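PDB 2XHF: peroxiredoxin 5 from Alvinella pompejana, which probably reduces hydrogen peroxide and organic hydroperoxides, as an antioxidant enzyme of the peroxiredoxin family. Local coordinates for residues 12-17 with 143-148; 63-68 with 157-162; 80-85 with 104-109; 133-138 with 149-154. One frame throughout, in Å; residues are numbered along the deposited sequence.

All four contacts belong to one thioredoxin-like fold built on a mixed five-stranded sheet. Contact 3 pairs strands 79-84 and 105-108 at one edge of the sheet, while contact 4 joins strands 136-141 and 144-150 at the other edge, their centres about 14 Å apart. Contact 1 fastens the N-terminal loop to strand 144-150, its centre about 13 Å from that of contact 4, whose Met138 touches Ile14, Ile145 and Val148. Contact 2 brings helix 62-67 to helix 156-165, where Tyr65 reaches Ala137 of contact 4. Along the chain, contacts 3 and 4 follow one another between the two segments of contact 2. Contact 1 links the loop preceding all other segments to one lying between those of contact 4.

Contact 1 (12-17 with 143-148); sequences SPIKVG and NKIRSV
Gly17 and Ile145 supply the polar link of this contact: Gly17 N donates to Ile145 O at 2.8 Å, arriving in the plane of the carbonyl. The N-H...O angle of 157° makes it a fairly straight bond. Glycine suits the place because its positive phi of 104° would press a side chain against the carbonyl oxygen of Val16.

The other contacts are apolar or weakly polar. Val16 lays its two methyls against backbone oxygens, CG1 at 3.6 Å from Ile145 O and CG2 at 3.6 Å from Arg146 O. CG1, anti to the backbone N (chi1 167°), is set against the Ile145 carbonyl, beside the corner at Arg146. Ile14 crosses Ile145 at about a right angle, though how close their tips come is doubtful; Ile14 CG2 lies 4.2 Å from Val148 CG2, with Met138 of the neighbouring strand against all three. Arg146 and Ser147 both face Leu139 in a classic beta bulge, and the Arg146 side chain leads away to a salt bridge with Asp141.

Between these segments one N-H...O bond and aliphatic contacts thus hold the loop on an outer strand; backbone bonds of Asp18 with Ile145 and Ile20 with Asn143 continue this attachment.

Contact 2 (63-68 with 157-162); sequences PEYLSL and LACLLS
Glu64, whose side chain crosses to Leu157, has a carbonyl oxygen gripped by two donors one turn further along its helix. Ser67 OG gives its proton to Glu64 O at 2.8 Å and Leu68 N follows at 3.1 Å, both from the same face of the carbonyl plane. The Ser67 hydroxyl thus folds back onto the carbonyl three residues earlier in its own helix.

The Glu64 carboxylate spans the gap between the helices. Leu157 N donates to Glu64 OE1 at 2.9 Å in a fairly straight bond (162°) that meets the oxygen from above the carboxylate plane, 43° out of it. Leu157 lies close to the start of helix 156-165, where a negative group is probably favoured by the helix dipole. An alanine in place of Glu64 would probably leave the Leu157 N-H without this acceptor and the helix start without a nearby negative charge.

Leucines continue the contact: Leu68 CD1 lies 3.7 Å from Leu157 N, and Leu68 CD2 meets Leu160 CD2 at 4.0 Å. Deeper in, Cys159 SG, anti to the backbone N (chi1 -174°), sits at the edge of the Tyr65 ring, 3.9 Å from Tyr65 CE1, in a sulfur-aromatic contact. The small thiol fits beside the flat ring, which also stacks on Phe48 of the sheet, while Phe72 of helix 69-74 packs on both.

Two helices that meet on one side of the central sheet, here 62-67 and the C-terminal 156-165, belong to the layered alpha/beta build of the thioredoxin fold.

Contact 3 (80-85 with 104-109); sequences IACIAV and IRMLAD
Ile80 to Ala84 runs parallel to Arg105 to Ala108, the strand axes 4.7 Å apart at closest approach and 27° from exact alignment. The bonds alternate as in any parallel ladder: Arg105 uses its N toward Ile80 O and its O toward Cys82 N, and Leu107 does the same with Cys82 O and Ala84 N. Asp109 N adds a last bond to Ala84 O. Between them, Ile83 CA makes a C-H...O contact of 3.2 Å with Leu107 O.

On one face, Leu107 CD1 rests 3.7 Å from Ala81 CB, the alanine being small enough to take the leucine over it. Ile83 CG1 lies 3.9 Å from Asp109 CB, with Phe114 of helix 113-118 packed on Ile83. Arg105 starts on this face too, but its end goes to a salt bridge with Glu27. On the face of Cys82 and Met106, Ile104 CG2 reaches Cys82 CB at 3.8 Å from the start of the strand. The Met106 chain bends at chi2 (-81°), putting SD 4.1 Å from Cys82 CB under helix 88-98, whose Met91 and Trp94 pack there.

Asp109 lies alongside Val85, pointing the same way, with Asp109 OD2 3.8 Å from Val85 CG2. Its carboxylate accepts from Phe114 N and pairs with Thr115 OG1, near the start of helix 113-118. Backbone bonding and small or aliphatic side chains therefore build a largely buried, mostly apolar beta-alpha-beta unit, and its buried acid is satisfied by the next helix.

Contact 4 (133-138 with 149-154); sequences SRRYAM and STEPDI
Ser149 pairs with Ala137 as an antiparallel hydrogen-bonded pair: Ser149 N donates to Ala137 O at 2.9 Å, and Ala137 N returns a bond to Ser149 O at 3.0 Å. The latter oxygen also takes a C-H...O contact from Tyr136 CA. A small alanine suits this inner position, where Phe48 of the next strand and Tyr65 press on it.

Thr150 follows, its CG2 lying 3.8 Å from Arg135 O as the strands part. A water fills in beyond it, donating to Arg135 O at 2.6 Å and accepting from Glu151 N, so that the parted backbones remain bridged.

Glu151 meets Arg135 in a salt bridge. Arg135 NE reaches Glu151 OE2 at 2.9 Å through a bent bond (135°) on the anti side, out of the carboxylate plane; Arg135 NH2 adds a weak bond to the same oxygen. The guanidinium and carboxylate planes stand nearly perpendicular, 86° apart. A bend at chi3 (-84°) carries NE of Arg135 to the acid.

Beyond the cis peptide before Pro152, the chain turns back through an inverse gamma turn at Asp153 and brings Ile154 over the first segment. Its CD1 touches Arg135 CD at 3.6 Å, crossing the arginine chain at about a right angle, and its CG2 sits 4.5 Å from Ala137 CB. An alanine in place of Arg135 would probably leave the Glu151 carboxylate without its charged mate and uncover part of Ile154.

Strands 136-141 and 144-150, opening here at their far ends, form the C-terminal beta hairpin that precedes the last helix in the thioredoxin fold.

Contact 1 (12-17 with 143-148)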
loop_
_atom_site.group_PDB
_atom_site.type_symbol
_atom_site.label_atom_id
_atom_site.label_comp_id
_atom_site.label_asym_id
_atom_site.label_seq_id
_atom_site.Cartn_x
_atom_site.Cartn_y
_atom_site.Cartn_z
ATOM N N SER A 12 5.003 22.822 12.712
ATOM C CA SER A 12 4.409 24.151 12.677
ATOM C C SER A 12 3.966 24.516 11.264
ATOM O O SER A 12 4.417 23.905 10.292
ATOM C CB SER A 12 5.410 25.186 13.192
ATOM O OG SER A 12 6.623 25.118 12.461
ATOM N N PRO A 13 3.076 25.515 11.147
ATOM C CA PRO A 13 2.662 25.992 9.826
ATOM C C PRO A 13 3.859 26.248 8.920
ATOM O O PRO A 13 4.765 27.018 9.251
ATOM C CB PRO A 13 1.903 27.294 10.131
ATOM C CG PRO A 13 2.172 27.596 11.584
ATOM C CD PRO A 13 2.433 26.277 12.228
ATOM N N ILE A 14 3.844 25.581 7.775
ATOM C CA ILE A 14 4.903 25.690 6.785
ATOM C C ILE A 14 5.008 27.148 6.354
ATOM O O ILE A 14 4.037 27.899 6.463
ATOM C CB ILE A 14 4.593 24.801 5.558
ATOM C CG1 ILE A 14 4.070 23.423 5.998
ATOM C CG2 ILE A 14 5.832 24.642 4.692
ATOM C CD1 ILE A 14 3.390 22.651 4.898
ATOM N N LYS A 15 6.175 27.560 5.870
ATOM C CA LYS A 15 6.376 28.964 5.531
ATOM C C LYS A 15 7.466 29.157 4.481
ATOM O O LYS A 15 8.496 28.494 4.515
ATOM C CB LYS A 15 6.718 29.743 6.803
ATOM C CG LYS A 15 6.735 31.244 6.650
ATOM C CD LYS A 15 6.712 31.922 8.018
ATOM C CE LYS A 15 7.856 31.441 8.898
ATOM N NZ LYS A 15 7.810 32.033 10.261
ATOM N N VAL A 16 7.243 30.066 3.535
ATOM C CA VAL A 16 8.252 30.340 2.514
ATOM C C VAL A 16 9.587 30.717 3.165
ATOM O O VAL A 16 9.635 31.546 4.065
ATOM C CB VAL A 16 7.798 31.447 1.542
ATOM C CG1 VAL A 16 8.961 31.936 0.694
ATOM C CG2 VAL A 16 6.686 30.930 0.660
ATOM N N GLY A 17 10.667 30.090 2.715
ATOM C CA GLY A 17 11.988 30.356 3.250
ATOM C C GLY A 17 12.454 29.256 4.182
ATOM O O GLY A 17 13.648 29.145 4.454
ATOM N N ASN A 143 16.434 22.824 -1.185
ATOM C CA ASN A 143 15.757 22.387 0.037
ATOM C C ASN A 143 15.025 23.445 0.838
ATOM O O ASN A 143 14.495 23.153 1.910
ATOM C CB ASN A 143 16.690 21.535 0.894
ATOM C CG ASN A 143 17.006 20.254 0.214
ATOM O OD1 ASN A 143 16.091 19.550 -0.199
ATOM N ND2 ASN A 143 18.290 19.942 0.048
ATOM N N LYS A 144 14.924 24.642 0.275
ATOM C CA LYS A 144 14.150 25.708 0.878
ATOM C C LYS A 144 12.810 25.846 0.147
ATOM O O LYS A 144 12.734 25.696 -1.068
ATOM C CB LYS A 144 14.915 27.026 0.786
ATOM C CG LYS A 144 16.111 27.127 1.717
ATOM C CD LYS A 144 16.783 28.488 1.580
ATOM C CE LYS A 144 17.859 28.702 2.637
ATOM N NZ LYS A 144 18.880 27.613 2.639
ATOM N N ILE A 145 11.758 26.167 0.886
ATOM C CA ILE A 145 10.446 26.339 0.285
ATOM C C ILE A 145 10.356 27.710 -0.381
ATOM O O ILE A 145 10.603 28.737 0.256
ATOM C CB ILE A 145 9.339 26.149 1.351
ATOM C CG1 ILE A 145 9.364 24.699 1.859
ATOM C CG2 ILE A 145 7.970 26.516 0.798
ATOM C CD1 ILE A 145 8.488 24.459 3.063
ATOM N N ARG A 146 10.067 27.724 -1.678
ATOM C CA ARG A 146 9.864 28.979 -2.416
ATOM C C ARG A 146 8.392 29.344 -2.552
ATOM O O ARG A 146 8.057 30.516 -2.676
ATOM C CB ARG A 146 10.480 28.903 -3.815
ATOM C CG ARG A 146 11.979 28.953 -3.894
ATOM C CD ARG A 146 12.379 28.986 -5.364
ATOM N NE ARG A 146 13.340 30.038 -5.687
ATOM C CZ ARG A 146 13.028 31.324 -5.832
ATOM N NH1 ARG A 146 11.777 31.735 -5.668
ATOM N NH2 ARG A 146 13.972 32.205 -6.131
ATOM N N SER A 147 7.527 28.340 -2.523
ATOM C CA SER A 147 6.081 28.526 -2.664
ATOM C C SER A 147 5.327 27.349 -2.061
ATOM O O SER A 147 5.786 26.216 -2.161
ATOM C CB SER A 147 5.707 28.670 -4.145
ATOM O OG SER A 147 4.320 28.865 -4.301
ATOM N N VAL A 148 4.166 27.609 -1.453
ATOM C CA VAL A 148 3.326 26.549 -0.902
ATOM C C VAL A 148 1.863 26.708 -1.283
ATOM O O VAL A 148 1.280 27.783 -1.132
ATOM C CB VAL A 148 3.355 26.520 0.628
ATOM C CG1 VAL A 148 2.715 25.229 1.132
ATOM C CG2 VAL A 148 4.762 26.642 1.132
#

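Contact 2 (63-68 with 157-162)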
loop_
_atom_site.group_PDB
_atom_site.type_symbol
_atom_site.label_atom_id
_atom_site.label_comp_id
_atom_site.label_asym_id
_atom_site.label_seq_id
_atom_site.Cartn_x
_atom_site.Cartn_y
_atom_site.Cartn_z
ATOM N N PRO A 63 -1.599 13.528 -14.181
ATOM C CA PRO A 63 -1.618 13.715 -15.636
ATOM C C PRO A 63 -1.236 15.136 -16.066
ATOM O O PRO A 63 -0.519 15.286 -17.063
ATOM C CB PRO A 63 -3.072 13.393 -16.011
ATOM C CG PRO A 63 -3.509 12.474 -14.964
ATOM C CD PRO A 63 -2.858 12.934 -13.701
ATOM N N GLU A 64 -1.663 16.157 -15.330
ATOM C CA GLU A 64 -1.310 17.527 -15.701
ATOM C C GLU A 64 0.151 17.843 -15.415
ATOM O O GLU A 64 0.775 18.531 -16.211
ATOM C CB GLU A 64 -2.199 18.562 -15.026
ATOM C CG GLU A 64 -2.053 19.954 -15.641
ATOM C CD GLU A 64 -3.318 20.782 -15.518
ATOM O OE1 GLU A 64 -3.494 21.416 -14.461
ATOM O OE2 GLU A 64 -4.114 20.789 -16.483
ATOM N N TYR A 65 0.691 17.343 -14.298
ATOM C CA TYR A 65 2.127 17.469 -14.051
ATOM C C TYR A 65 2.903 16.852 -15.209
ATOM O O TYR A 65 3.863 17.433 -15.704
ATOM C CB TYR A 65 2.572 16.790 -12.740
ATOM C CG TYR A 65 2.222 17.526 -11.466
ATOM C CD1 TYR A 65 2.882 18.692 -11.096
ATOM C CD2 TYR A 65 1.275 17.015 -10.602
ATOM C CE1 TYR A 65 2.571 19.350 -9.905
ATOM C CE2 TYR A 65 0.939 17.666 -9.429
ATOM C CZ TYR A 65 1.603 18.822 -9.078
ATOM O OH TYR A 65 1.274 19.444 -7.899
ATOM N N LEU A 66 2.509 15.661 -15.640
ATOM C CA LEU A 66 3.243 14.992 -16.698
ATOM C C LEU A 66 3.171 15.788 -17.993
ATOM O O LEU A 66 4.173 15.932 -18.723
ATOM C CB LEU A 66 2.707 13.577 -16.906
ATOM C CG LEU A 66 2.994 12.623 -15.743
ATOM C CD1 LEU A 66 2.311 11.291 -15.970
ATOM C CD2 LEU A 66 4.503 12.410 -15.544
ATOM N N SER A 67 1.998 16.339 -18.267
ATOM C CA SER A 67 1.804 17.089 -19.513
ATOM C C SER A 67 2.664 18.360 -19.528
ATOM O O SER A 67 3.081 18.812 -20.595
ATOM C CB SER A 67 0.329 17.425 -19.728
ATOM O OG SER A 67 -0.090 18.491 -18.894
ATOM N N LEU A 68 2.939 18.905 -18.343
ATOM C CA LEU A 68 3.710 20.137 -18.213
ATOM C C LEU A 68 5.194 19.920 -17.961
ATOM O O LEU A 68 5.917 20.873 -17.705
ATOM C CB LEU A 68 3.107 21.003 -17.105
ATOM C CG LEU A 68 1.726 21.554 -17.440
ATOM C CD1 LEU A 68 1.129 22.224 -16.222
ATOM C CD2 LEU A 68 1.818 22.527 -18.609
ATOM N N LEU A 157 -1.269 23.093 -13.516
ATOM C CA LEU A 157 -1.315 24.490 -13.922
ATOM C C LEU A 157 -0.941 25.398 -12.761
ATOM O O LEU A 157 -0.144 26.344 -12.899
ATOM C CB LEU A 157 -2.715 24.815 -14.421
ATOM C CG LEU A 157 -2.942 26.281 -14.774
ATOM C CD1 LEU A 157 -1.852 26.767 -15.716
ATOM C CD2 LEU A 157 -4.325 26.483 -15.359
ATOM N N ALA A 158 -1.538 25.136 -11.611
ATOM C CA ALA A 158 -1.289 25.984 -10.462
ATOM C C ALA A 158 0.216 26.027 -10.247
ATOM O O ALA A 158 0.810 27.071 -9.958
ATOM C CB ALA A 158 -2.000 25.440 -9.234
ATOM N N CYS A 159 0.831 24.864 -10.408
ATOM C CA CYS A 159 2.247 24.740 -10.210
ATOM C C CYS A 159 3.081 25.603 -11.198
ATOM O O CYS A 159 4.019 26.321 -10.813
ATOM C CB CYS A 159 2.619 23.252 -10.308
ATOM S SG CYS A 159 4.276 22.867 -9.940
ATOM N N LEU A 160 2.731 25.539 -12.471
ATOM C CA LEU A 160 3.459 26.287 -13.485
ATOM C C LEU A 160 3.378 27.812 -13.309
ATOM O O LEU A 160 4.362 28.528 -13.531
ATOM C CB LEU A 160 2.949 25.901 -14.867
ATOM C CG LEU A 160 3.648 26.624 -16.015
ATOM C CD1 LEU A 160 5.153 26.369 -15.993
ATOM C CD2 LEU A 160 3.034 26.162 -17.317
ATOM N N LEU A 161 2.209 28.324 -12.953
ATOM C CA LEU A 161 2.043 29.771 -12.846
ATOM C C LEU A 161 2.923 30.333 -11.748
ATOM O O LEU A 161 3.522 31.391 -11.911
ATOM C CB LEU A 161 0.580 30.140 -12.615
ATOM C CG LEU A 161 -0.346 29.741 -13.763
ATOM C CD1 LEU A 161 -1.771 30.077 -13.396
ATOM C CD2 LEU A 161 0.061 30.421 -15.049
ATOM N N SER A 162 3.069 29.583 -10.654
ATOM C CA SER A 162 3.930 30.013 -9.552
ATOM C C SER A 162 5.380 30.051 -10.001
ATOM O O SER A 162 6.118 30.986 -9.725
ATOM C CB SER A 162 3.787 29.073 -8.357
ATOM O OG SER A 162 2.544 29.263 -7.712
#

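Contact 3 (80-85 with 104-109)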
loop_
_atom_site.group_PDB
_atom_site.type_symbol
_atom_site.label_atom_id
_atom_site.label_comp_id
_atom_site.label_asym_id
_atom_site.label_seq_id
_atom_site.Cartn_x
_atom_site.Cartn_y
_atom_site.Cartn_z
ATOM N N ILE A 80 10.734 16.552 -10.034
ATOM C CA ILE A 80 9.383 16.512 -9.504
ATOM C C ILE A 80 9.261 15.253 -8.680
ATOM O O ILE A 80 9.602 14.158 -9.145
ATOM C CB ILE A 80 8.325 16.486 -10.634
ATOM C CG1 ILE A 80 8.574 17.597 -11.631
ATOM C CG2 ILE A 80 6.893 16.547 -10.065
ATOM C CD1 ILE A 80 7.823 17.425 -12.933
ATOM N N ALA A 81 8.780 15.406 -7.457
ATOM C CA ALA A 81 8.607 14.282 -6.561
ATOM C C ALA A 81 7.205 14.257 -5.993
ATOM O O ALA A 81 6.663 15.294 -5.601
ATOM C CB ALA A 81 9.613 14.361 -5.424
ATOM N N CYS A 82 6.641 13.053 -5.963
ATOM C CA CYS A 82 5.369 12.783 -5.321
ATOM C C CYS A 82 5.657 12.001 -4.055
ATOM O O CYS A 82 6.385 11.024 -4.105
ATOM C CB CYS A 82 4.512 11.929 -6.238
ATOM S SG CYS A 82 2.940 11.375 -5.531
ATOM N N ILE A 83 5.091 12.435 -2.930
ATOM C CA ILE A 83 5.329 11.785 -1.657
ATOM C C ILE A 83 4.004 11.303 -1.057
ATOM O O ILE A 83 2.988 11.999 -1.116
ATOM C CB ILE A 83 6.098 12.715 -0.686
ATOM C CG1 ILE A 83 6.557 11.978 0.553
ATOM C CG2 ILE A 83 5.318 13.966 -0.324
ATOM C CD1 ILE A 83 7.777 12.665 1.237
ATOM N N ALA A 84 4.038 10.108 -0.483
ATOM C CA ALA A 84 2.879 9.543 0.188
ATOM C C ALA A 84 3.315 8.684 1.349
ATOM O O ALA A 84 4.407 8.119 1.339
ATOM C CB ALA A 84 2.101 8.694 -0.783
ATOM N N VAL A 85 2.425 8.527 2.324
ATOM C CA VAL A 85 2.662 7.638 3.437
ATOM C C VAL A 85 2.213 6.248 2.963
ATOM O O VAL A 85 1.024 5.875 3.049
ATOM C CB VAL A 85 1.937 8.125 4.707
ATOM C CG1 VAL A 85 2.186 7.177 5.863
ATOM C CG2 VAL A 85 2.369 9.548 5.072
ATOM N N ILE A 104 8.435 11.359 -12.553
ATOM C CA ILE A 104 8.226 11.815 -11.185
ATOM C C ILE A 104 8.868 10.826 -10.218
ATOM O O ILE A 104 8.667 9.620 -10.333
ATOM C CB ILE A 104 6.714 11.933 -10.875
ATOM C CG1 ILE A 104 6.035 12.953 -11.816
ATOM C CG2 ILE A 104 6.488 12.319 -9.421
ATOM C CD1 ILE A 104 4.515 12.914 -11.759
ATOM N N ARG A 105 9.673 11.334 -9.296
ATOM C CA ARG A 105 10.257 10.524 -8.245
ATOM C C ARG A 105 9.162 10.159 -7.246
ATOM O O ARG A 105 8.474 11.031 -6.738
ATOM C CB ARG A 105 11.362 11.314 -7.549
ATOM C CG ARG A 105 12.520 11.743 -8.457
ATOM C CD ARG A 105 13.459 10.590 -8.798
ATOM N NE ARG A 105 14.094 10.029 -7.618
ATOM C CZ ARG A 105 15.115 10.578 -6.972
ATOM N NH1 ARG A 105 15.684 11.710 -7.393
ATOM N NH2 ARG A 105 15.580 9.966 -5.900
ATOM N N MET A 106 9.045 8.870 -6.956
ATOM C CA MET A 106 8.002 8.372 -6.080
ATOM C C MET A 106 8.593 8.083 -4.726
ATOM O O MET A 106 9.260 7.063 -4.533
ATOM C CB MET A 106 7.352 7.126 -6.688
ATOM C CG MET A 106 6.581 7.422 -7.956
ATOM S SD MET A 106 4.954 8.092 -7.544
ATOM C CE MET A 106 4.446 8.829 -9.093
ATOM N N LEU A 107 8.355 9.004 -3.801
ATOM C CA LEU A 107 8.942 8.973 -2.481
ATOM C C LEU A 107 7.942 8.432 -1.447
ATOM O O LEU A 107 6.848 8.944 -1.294
ATOM C CB LEU A 107 9.420 10.363 -2.072
ATOM C CG LEU A 107 10.368 11.056 -3.044
ATOM C CD1 LEU A 107 10.744 12.408 -2.477
ATOM C CD2 LEU A 107 11.604 10.213 -3.334
ATOM N N ALA A 108 8.360 7.388 -0.758
ATOM C CA ALA A 108 7.540 6.741 0.260
ATOM C C ALA A 108 7.938 7.231 1.639
ATOM O O ALA A 108 9.033 6.936 2.117
ATOM C CB ALA A 108 7.687 5.236 0.167
ATOM N N ASP A 109 7.082 8.044 2.233
ATOM C CA ASP A 109 7.246 8.521 3.614
ATOM C C ASP A 109 6.688 7.444 4.539
ATOM O O ASP A 109 5.641 7.602 5.194
ATOM C CB ASP A 109 6.463 9.819 3.781
ATOM C CG ASP A 109 6.672 10.455 5.144
ATOM O OD1 ASP A 109 7.739 10.218 5.757
ATOM O OD2 ASP A 109 5.772 11.207 5.596
#

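Contact 4 (133-138 with 149-154)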
loop_
_atom_site.group_PDB
_atom_site.type_symbol
_atom_site.label_atom_id
_atom_site.label_comp_id
_atom_site.label_asym_id
_atom_site.label_seq_id
_atom_site.Cartn_x
_atom_site.Cartn_y
_atom_site.Cartn_z
ATOM N N SER A 133 -0.980 11.822 4.554
ATOM C CA SER A 133 -0.708 13.238 4.392
ATOM C C SER A 133 -1.875 13.949 3.754
ATOM O O SER A 133 -2.501 13.412 2.844
ATOM C CB SER A 133 0.488 13.425 3.474
ATOM O OG SER A 133 0.876 14.794 3.391
ATOM N N ARG A 134 -2.105 15.183 4.181
ATOM C CA ARG A 134 -2.946 16.104 3.442
ATOM C C ARG A 134 -2.259 16.437 2.142
ATOM O O ARG A 134 -1.047 16.263 2.023
ATOM C CB ARG A 134 -3.133 17.411 4.216
ATOM C CG ARG A 134 -3.825 17.243 5.549
ATOM C CD ARG A 134 -4.125 18.575 6.220
ATOM N NE ARG A 134 -4.395 18.378 7.640
ATOM C CZ ARG A 134 -5.575 18.044 8.157
ATOM N NH1 ARG A 134 -6.641 17.878 7.378
ATOM N NH2 ARG A 134 -5.690 17.882 9.469
ATOM N N ARG A 135 -3.021 16.954 1.184
ATOM C CA ARG A 135 -2.496 17.319 -0.115
ATOM C C ARG A 135 -1.883 18.716 -0.101
ATOM O O ARG A 135 -2.509 19.685 0.370
ATOM C CB ARG A 135 -3.593 17.240 -1.183
ATOM C CG ARG A 135 -4.125 15.837 -1.435
ATOM C CD ARG A 135 -5.047 15.812 -2.628
ATOM N NE ARG A 135 -6.400 16.197 -2.255
ATOM C CZ ARG A 135 -7.359 15.341 -1.904
ATOM N NH1 ARG A 135 -7.128 14.035 -1.887
ATOM N NH2 ARG A 135 -8.563 15.792 -1.575
ATOM N N TYR A 136 -0.656 18.804 -0.601
ATOM C CA TYR A 136 0.014 20.074 -0.835
ATOM C C TYR A 136 0.881 19.980 -2.087
ATOM O O TYR A 136 1.154 18.899 -2.613
ATOM C CB TYR A 136 0.866 20.489 0.370
ATOM C CG TYR A 136 1.896 19.451 0.747
ATOM C CD1 TYR A 136 3.081 19.348 0.047
ATOM C CD2 TYR A 136 1.668 18.555 1.783
ATOM C CE1 TYR A 136 4.021 18.389 0.366
ATOM C CE2 TYR A 136 2.606 17.581 2.104
ATOM C CZ TYR A 136 3.777 17.515 1.395
ATOM O OH TYR A 136 4.706 16.561 1.714
ATOM N N ALA A 137 1.328 21.127 -2.568
ATOM C CA ALA A 137 2.326 21.197 -3.635
ATOM C C ALA A 137 3.242 22.371 -3.312
ATOM O O ALA A 137 2.768 23.468 -3.023
ATOM C CB ALA A 137 1.677 21.375 -4.990
ATOM N N MET A 138 4.550 22.139 -3.363
ATOM C CA MET A 138 5.515 23.158 -3.024
ATOM C C MET A 138 6.577 23.258 -4.078
ATOM O O MET A 138 6.966 22.257 -4.685
ATOM C CB MET A 138 6.179 22.810 -1.691
ATOM C CG MET A 138 5.192 22.844 -0.520
ATOM S SD MET A 138 5.951 22.486 1.071
ATOM C CE MET A 138 7.228 21.407 0.494
ATOM N N SER A 149 1.269 25.604 -1.723
ATOM C CA SER A 149 -0.136 25.546 -2.098
ATOM C C SER A 149 -0.835 24.341 -1.471
ATOM O O SER A 149 -0.212 23.290 -1.233
ATOM C CB SER A 149 -0.248 25.445 -3.614
ATOM O OG SER A 149 0.521 26.459 -4.223
ATOM N N THR A 150 -2.133 24.510 -1.218
ATOM C CA THR A 150 -3.018 23.426 -0.789
ATOM C C THR A 150 -4.309 23.450 -1.614
ATOM O O THR A 150 -4.475 24.301 -2.485
ATOM C CB THR A 150 -3.376 23.539 0.708
ATOM O OG1 THR A 150 -3.901 24.847 0.984
ATOM C CG2 THR A 150 -2.146 23.286 1.579
ATOM N N GLU A 151 -5.218 22.515 -1.347
ATOM C CA GLU A 151 -6.484 22.455 -2.075
ATOM C C GLU A 151 -7.115 23.846 -2.137
ATOM O O GLU A 151 -7.127 24.559 -1.138
ATOM C CB GLU A 151 -7.443 21.474 -1.395
ATOM C CG GLU A 151 -7.170 20.003 -1.697
ATOM C CD GLU A 151 -7.752 19.553 -3.034
ATOM O OE1 GLU A 151 -7.917 20.403 -3.938
ATOM O OE2 GLU A 151 -8.054 18.347 -3.180
ATOM N N PRO A 152 -7.640 24.238 -3.311
ATOM C CA PRO A 152 -7.693 23.461 -4.550
ATOM C C PRO A 152 -6.544 23.767 -5.514
ATOM O O PRO A 152 -6.525 23.229 -6.619
ATOM C CB PRO A 152 -9.024 23.906 -5.175
ATOM C CG PRO A 152 -9.470 25.144 -4.389
ATOM C CD PRO A 152 -8.353 25.512 -3.467
ATOM N N ASP A 153 -5.607 24.615 -5.099
ATOM C CA ASP A 153 -4.497 25.035 -5.955
ATOM C C ASP A 153 -3.378 24.011 -6.080
ATOM O O ASP A 153 -2.205 24.376 -5.990
ATOM C CB ASP A 153 -3.883 26.321 -5.402
ATOM C CG ASP A 153 -4.808 27.501 -5.515
ATOM O OD1 ASP A 153 -5.654 27.682 -4.613
ATOM O OD2 ASP A 153 -4.682 28.251 -6.507
ATOM N N ILE A 154 -3.721 22.746 -6.307
ATOM C CA ILE A 154 -2.708 21.684 -6.381
ATOM C C ILE A 154 -2.735 20.997 -7.742
ATOM O O ILE A 154 -2.355 19.835 -7.870
ATOM C CB ILE A 154 -2.909 20.660 -5.256
ATOM C CG1 ILE A 154 -4.321 20.080 -5.305
ATOM C CG2 ILE A 154 -2.652 21.318 -3.903
ATOM C CD1 ILE A 154 -4.515 18.856 -4.422
HETATM O O HOH W 1 -5.006 20.261 0.949
#